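Long-range contacts in methyl-CpG-binding domain protein 3 (Homo sapiens, PDB 6CCG), which binds DNA carrying methylated CpG sites through its methyl-CpG-binding domain and, as a member of that family, probably acts in transcriptional regulation: residues C10-P14 / M59-F64; D34-Y38 / F64-G69. All blocks are in the same frame, centred on the assembly; numbering follows the deposited sequence.

In the fold
Both contacts lie inside the single methyl-CpG-binding domain, an alpha/beta fold in which an antiparallel sheet packs against helix 48-55 and the C-terminal part of the chain. Along the chain the segments alternate, 10-14, 34-38, 59-64 and 64-69, so the two contacts cross and share Phe64. Their centres are about 10 Å apart. Contact 1 joins the loop between strands 6-9 and 18-23 to the loop after the helix; contact 2 joins strand 33-38 to the hairpin of strands 64-65 and 70-71. The two touch where Leu13 packs on Tyr37, on the side of the sheet facing helix 48-55. At the strand's other end, Asp34 reaches a methylated cytosine of the DNA.

Contact 1: residues C10-P14 / M59-F64; sequences CPALP and MDLSTF
Leu13 lies across Phe64 at about a right angle and sets its CD2 methyl over one ring face, 4.2 Å from the centroid and 19° off the normal, a CH-pi contact. Within the methyl-CpG-binding domain this joins the loop between strands 6-9 and 18-23 to the loop from helix 48-55 to strand 64-65. At the Phe64 edge, Ala12 CB is 3.8 Å from Phe64 CE1, with Cys10 SG farther off near the same plane. Alanine suits this place because its small methyl lets the type I turn from Cys10 to Leu13 come close to the ring. Leucine's forked end suits its own: the same CD2 that caps the ring also meets Leu61 CD2 at 4.1 Å.

Met59 passes Pro14 obliquely, its polarisable sulfur alongside the proline ring, SD to Pro14 CD 3.7 Å. A bend in this flexible chain (chi3 -74°) turns the methyl toward the 10-14 loop, where Met59 CE lies 3.5 Å from Ala12 O. Leu55 of helix 48-55 packs against Leu13 and Leu61. No hydrogen bond joins the two loops, and Lys48 takes Leu61 O and Phe64 O; the contact therefore probably rests on apolar packing, chiefly of Leu13, Phe64 and Met59.

Contact 2: residues D34-Y38 / F64-G69; sequences DVFYY and FDFRTG. With nucleotides of chain C.
Tyr37 turns one ring edge onto the face of Phe66, and with Phe64 the two form an aromatic cluster between the sheet of the methyl-CpG-binding domain and its C-terminal hairpin. The Tyr37 and Phe66 planes stand at 69° with centroids 4.8 Å apart; Tyr37 CE2 sits above the Phe66 face, offset toward its rim. Tyr37 and Phe64 reach toward each other from opposite directions, the Phe64 edge toward the tyrosine face in an offset edge-to-face pair with planes at 64°. A tyrosine suits this place because its flat ring serves two aromatic partners while its hydroxyl satisfies a backbone carbonyl: Tyr37 OH donates to Phe66 O over 2.5 Å, a short bond, with the donor tilted 18° from the carbonyl plane. Val35, a compact branched residue, packs beside Phe66, its CG1 4.2 Å from Phe66 CE1, and its CG2 lies against Arg67 O.

In the next shell, the turn of 65-69, folded by its own bonds, probably sets the direction of the Phe66 carbonyl. Asp65 OD1 accepts from Thr68 N in an Asx motif, and Gly69 N bonds to Asp65 O. Gly69 has a positive phi, which glycine adopts readily, and brings its CA close to the tyrosine hydroxyl. On the sheet side, Tyr37 pairs through its backbone with Phe45, and Leu51 of helix 48-55 packs on its side chain.

Asp34 points away from the hairpin, toward the DNA. Arg24 forms a salt bridge with its OD2, and that same Asp34 OD2 lies 3.5 Å from the methyl carbon C5A of 5-methylcytosine 6 of chain C.

Contact 1: residues C10-P14 / M59-F64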
loop_
_atom_site.group_PDB
_atom_site.type_symbol
_atom_site.label_atom_id
_atom_site.label_comp_id
_atom_site.label_asym_id
_atom_site.label_seq_id
_atom_site.Cartn_x
_atom_site.Cartn_y
_atom_site.Cartn_z
ATOM N N CYS A 10 5.232 -6.223 2.266
ATOM C CA CYS A 10 4.399 -5.672 3.327
ATOM C C CYS A 10 4.003 -6.854 4.230
ATOM O O CYS A 10 3.193 -7.668 3.819
ATOM C CB CYS A 10 3.147 -5.025 2.771
ATOM S SG CYS A 10 2.171 -4.280 4.076
ATOM N N PRO A 11 4.572 -6.929 5.435
ATOM C CA PRO A 11 4.266 -8.055 6.306
ATOM C C PRO A 11 2.838 -8.049 6.862
ATOM O O PRO A 11 2.404 -9.042 7.339
ATOM C CB PRO A 11 5.301 -7.929 7.432
ATOM C CG PRO A 11 5.724 -6.519 7.436
ATOM C CD PRO A 11 5.588 -6.017 6.038
ATOM N N ALA A 12 2.138 -6.924 6.807
ATOM C CA ALA A 12 0.743 -6.877 7.234
ATOM C C ALA A 12 -0.237 -7.569 6.245
ATOM O O ALA A 12 -1.382 -7.771 6.590
ATOM C CB ALA A 12 0.318 -5.441 7.473
ATOM N N LEU A 13 0.227 -7.881 5.028
ATOM C CA LEU A 13 -0.591 -8.503 3.967
ATOM C C LEU A 13 -0.051 -9.929 3.654
ATOM O O LEU A 13 1.003 -10.306 4.147
ATOM C CB LEU A 13 -0.566 -7.613 2.708
ATOM C CG LEU A 13 -1.105 -6.180 2.881
ATOM C CD1 LEU A 13 -0.857 -5.379 1.627
ATOM C CD2 LEU A 13 -2.584 -6.188 3.207
ATOM N N PRO A 14 -0.775 -10.719 2.832
ATOM C CA PRO A 14 -0.330 -12.104 2.611
ATOM C C PRO A 14 1.023 -12.178 1.905
ATOM O O PRO A 14 1.533 -11.148 1.403
ATOM C CB PRO A 14 -1.443 -12.695 1.727
ATOM C CG PRO A 14 -2.639 -11.907 2.074
ATOM C CD PRO A 14 -2.084 -10.489 2.210
ATOM N N MET A 59 -8.861 -11.878 4.225
ATOM C CA MET A 59 -8.400 -11.406 5.531
ATOM C C MET A 59 -9.145 -10.187 6.034
ATOM O O MET A 59 -9.782 -9.459 5.266
ATOM C CB MET A 59 -6.931 -11.045 5.430
ATOM C CG MET A 59 -6.659 -9.935 4.415
ATOM S SD MET A 59 -4.942 -9.547 4.316
ATOM C CE MET A 59 -4.658 -8.655 5.842
ATOM N N ASP A 60 -8.973 -9.934 7.325
ATOM C CA ASP A 60 -9.548 -8.782 8.012
ATOM C C ASP A 60 -8.735 -7.504 7.691
ATOM O O ASP A 60 -7.602 -7.366 8.134
ATOM C CB ASP A 60 -9.519 -9.065 9.522
ATOM C CG ASP A 60 -10.276 -8.041 10.355
ATOM O OD1 ASP A 60 -10.841 -7.073 9.809
ATOM O OD2 ASP A 60 -10.311 -8.240 11.590
ATOM N N LEU A 61 -9.325 -6.593 6.925
ATOM C CA LEU A 61 -8.712 -5.262 6.659
ATOM C C LEU A 61 -9.345 -4.115 7.440
ATOM O O LEU A 61 -9.017 -2.952 7.181
ATOM C CB LEU A 61 -8.748 -4.925 5.161
ATOM C CG LEU A 61 -7.895 -5.758 4.228
ATOM C CD1 LEU A 61 -8.090 -5.265 2.817
ATOM C CD2 LEU A 61 -6.422 -5.716 4.589
ATOM N N SER A 62 -10.201 -4.409 8.415
ATOM C CA SER A 62 -10.901 -3.334 9.145
ATOM C C SER A 62 -9.931 -2.375 9.883
ATOM O O SER A 62 -10.170 -1.168 9.917
ATOM C CB SER A 62 -11.925 -3.913 10.113
ATOM O OG SER A 62 -11.323 -4.843 10.984
ATOM N N THR A 63 -8.835 -2.912 10.431
ATOM C CA THR A 63 -7.826 -2.097 11.150
ATOM C C THR A 63 -6.505 -1.897 10.377
ATOM O O THR A 63 -5.507 -1.478 10.963
ATOM C CB THR A 63 -7.495 -2.728 12.511
ATOM O OG1 THR A 63 -6.947 -4.033 12.311
ATOM C CG2 THR A 63 -8.735 -2.796 13.391
ATOM N N PHE A 64 -6.499 -2.212 9.077
ATOM C CA PHE A 64 -5.340 -2.011 8.233
ATOM C C PHE A 64 -5.276 -0.521 7.811
ATOM O O PHE A 64 -6.207 0.001 7.204
ATOM C CB PHE A 64 -5.398 -2.891 6.994
ATOM C CG PHE A 64 -4.237 -2.701 6.057
ATOM C CD1 PHE A 64 -2.952 -3.144 6.411
ATOM C CD2 PHE A 64 -4.406 -2.079 4.846
ATOM C CE1 PHE A 64 -1.862 -2.966 5.549
ATOM C CE2 PHE A 64 -3.324 -1.898 3.972
ATOM C CZ PHE A 64 -2.050 -2.355 4.327
#

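Contact 2: residues D34-Y38 / F64-G69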
loop_
_atom_site.group_PDB
_atom_site.type_symbol
_atom_site.label_atom_id
_atom_site.label_comp_id
_atom_site.label_asym_id
_atom_site.label_seq_id
_atom_site.Cartn_x
_atom_site.Cartn_y
_atom_site.Cartn_z
ATOM N N ASP A 34 2.909 9.329 -2.039
ATOM C CA ASP A 34 1.860 8.379 -2.459
ATOM C C ASP A 34 2.299 6.984 -2.045
ATOM O O ASP A 34 3.494 6.629 -2.162
ATOM C CB ASP A 34 1.651 8.419 -3.975
ATOM C CG ASP A 34 1.153 9.753 -4.438
ATOM O OD1 ASP A 34 -0.035 10.083 -4.186
ATOM O OD2 ASP A 34 1.975 10.501 -5.026
ATOM N N VAL A 35 1.323 6.197 -1.597
ATOM C CA VAL A 35 1.531 4.820 -1.172
ATOM C C VAL A 35 0.734 3.903 -2.113
ATOM O O VAL A 35 -0.439 4.166 -2.373
ATOM C CB VAL A 35 1.063 4.656 0.287
ATOM C CG1 VAL A 35 1.119 3.176 0.738
ATOM C CG2 VAL A 35 1.925 5.514 1.182
ATOM N N PHE A 36 1.411 2.875 -2.633
ATOM C CA PHE A 36 0.839 1.861 -3.489
ATOM C C PHE A 36 1.089 0.473 -2.872
ATOM O O PHE A 36 2.021 0.308 -2.072
ATOM C CB PHE A 36 1.462 1.942 -4.867
ATOM C CG PHE A 36 1.343 3.307 -5.500
ATOM C CD1 PHE A 36 0.107 3.776 -5.940
ATOM C CD2 PHE A 36 2.447 4.171 -5.543
ATOM C CE1 PHE A 36 -0.026 5.096 -6.500
ATOM C CE2 PHE A 36 2.334 5.441 -6.121
ATOM C CZ PHE A 36 1.099 5.910 -6.591
ATOM N N TYR A 37 0.244 -0.488 -3.232
ATOM C CA TYR A 37 0.463 -1.919 -2.927
ATOM C C TYR A 37 0.455 -2.754 -4.215
ATOM O O TYR A 37 -0.252 -2.419 -5.185
ATOM C CB TYR A 37 -0.580 -2.445 -1.950
ATOM C CG TYR A 37 -0.461 -1.782 -0.621
ATOM C CD1 TYR A 37 0.387 -2.281 0.358
ATOM C CD2 TYR A 37 -1.122 -0.578 -0.377
ATOM C CE1 TYR A 37 0.543 -1.617 1.574
ATOM C CE2 TYR A 37 -0.978 0.097 0.824
ATOM C CZ TYR A 37 -0.161 -0.427 1.798
ATOM O OH TYR A 37 -0.051 0.229 2.955
ATOM N N TYR A 38 1.266 -3.795 -4.241
ATOM C CA TYR A 38 1.353 -4.666 -5.403
ATOM C C TYR A 38 0.986 -6.053 -4.980
ATOM O O TYR A 38 1.496 -6.552 -3.961
ATOM C CB TYR A 38 2.736 -4.617 -6.024
ATOM C CG TYR A 38 3.062 -3.258 -6.616
ATOM C CD1 TYR A 38 3.573 -2.242 -5.823
ATOM C CD2 TYR A 38 2.856 -2.997 -7.983
ATOM C CE1 TYR A 38 3.868 -0.983 -6.360
ATOM C CE2 TYR A 38 3.144 -1.755 -8.540
ATOM C CZ TYR A 38 3.656 -0.745 -7.736
ATOM O OH TYR A 38 3.947 0.495 -8.294
ATOM N N PHE A 64 -6.499 -2.212 9.077
ATOM C CA PHE A 64 -5.340 -2.011 8.233
ATOM C C PHE A 64 -5.276 -0.521 7.811
ATOM O O PHE A 64 -6.207 0.001 7.204
ATOM C CB PHE A 64 -5.398 -2.891 6.994
ATOM C CG PHE A 64 -4.237 -2.701 6.057
ATOM C CD1 PHE A 64 -2.952 -3.144 6.411
ATOM C CD2 PHE A 64 -4.406 -2.079 4.846
ATOM C CE1 PHE A 64 -1.862 -2.966 5.549
ATOM C CE2 PHE A 64 -3.324 -1.898 3.972
ATOM C CZ PHE A 64 -2.050 -2.355 4.327
ATOM N N ASP A 65 -4.171 0.123 8.154
ATOM C CA ASP A 65 -3.943 1.551 7.844
ATOM C C ASP A 65 -3.191 1.599 6.539
ATOM O O ASP A 65 -1.986 1.319 6.486
ATOM C CB ASP A 65 -3.159 2.217 8.967
ATOM C CG ASP A 65 -2.955 3.755 8.731
ATOM O OD1 ASP A 65 -2.456 4.152 7.690
ATOM O OD2 ASP A 65 -3.345 4.510 9.566
ATOM N N PHE A 66 -3.911 1.926 5.476
ATOM C CA PHE A 66 -3.363 1.929 4.130
ATOM C C PHE A 66 -2.121 2.824 4.075
ATOM O O PHE A 66 -1.109 2.450 3.505
ATOM C CB PHE A 66 -4.427 2.413 3.145
ATOM C CG PHE A 66 -4.012 2.354 1.696
ATOM C CD1 PHE A 66 -3.333 3.432 1.095
ATOM C CD2 PHE A 66 -4.317 1.250 0.928
ATOM C CE1 PHE A 66 -2.967 3.370 -0.250
ATOM C CE2 PHE A 66 -3.938 1.173 -0.424
ATOM C CZ PHE A 66 -3.273 2.240 -1.019
ATOM N N ARG A 67 -2.199 3.970 4.716
ATOM C CA ARG A 67 -1.120 4.974 4.614
ATOM C C ARG A 67 0.191 4.436 5.209
ATOM O O ARG A 67 1.250 4.590 4.578
ATOM C CB ARG A 67 -1.538 6.277 5.285
ATOM C CG ARG A 67 -0.554 7.446 5.083
ATOM C CD ARG A 67 -1.060 8.704 5.776
ATOM N NE ARG A 67 -1.162 8.540 7.257
ATOM C CZ ARG A 67 -0.127 8.547 8.129
ATOM N NH1 ARG A 67 1.152 8.702 7.715
ATOM N NH2 ARG A 67 -0.366 8.377 9.443
ATOM N N THR A 68 0.112 3.770 6.387
ATOM C CA THR A 68 1.312 3.245 7.063
ATOM C C THR A 68 1.676 1.799 6.710
ATOM O O THR A 68 2.769 1.409 6.956
ATOM C CB THR A 68 1.197 3.304 8.627
ATOM O OG1 THR A 68 0.151 2.439 9.070
ATOM C CG2 THR A 68 0.910 4.700 9.102
ATOM N N GLY A 69 0.740 1.028 6.133
ATOM C CA GLY A 69 0.970 -0.390 5.805
ATOM C C GLY A 69 0.895 -1.367 6.960
ATOM O O GLY A 69 1.341 -2.499 6.828
ATOM N N1 5CM C 6 -0.875 14.132 -9.747
ATOM C C2 5CM C 6 -2.261 13.884 -10.019
ATOM N N3 5CM C 6 -2.851 12.712 -9.635
ATOM C C4 5CM C 6 -2.142 11.749 -8.988
ATOM C C5 5CM C 6 -0.707 11.979 -8.696
ATOM C C5A 5CM C 6 0.183 10.976 -7.987
ATOM C C6 5CM C 6 -0.133 13.183 -9.092
ATOM O O2 5CM C 6 -3.008 14.697 -10.594
ATOM N N4 5CM C 6 -2.787 10.614 -8.645
ATOM C "C1'" 5CM C 6 -0.254 15.395 -10.163
ATOM C "C2'" 5CM C 6 -0.346 16.415 -9.053
ATOM C "C3'" 5CM C 6 0.925 17.191 -9.073
ATOM C "C4'" 5CM C 6 1.602 16.643 -10.307
ATOM O "O4'" 5CM C 6 1.135 15.298 -10.444
ATOM O "O3'" 5CM C 6 0.711 18.564 -9.341
ATOM C "C5'" 5CM C 6 3.086 16.718 -10.241
ATOM O "O5'" 5CM C 6 3.569 15.591 -9.545
ATOM P P 5CM C 6 4.880 15.056 -10.219
ATOM O OP1 5CM C 6 5.452 16.225 -10.927
ATOM O OP2 5CM C 6 5.711 14.251 -9.225
#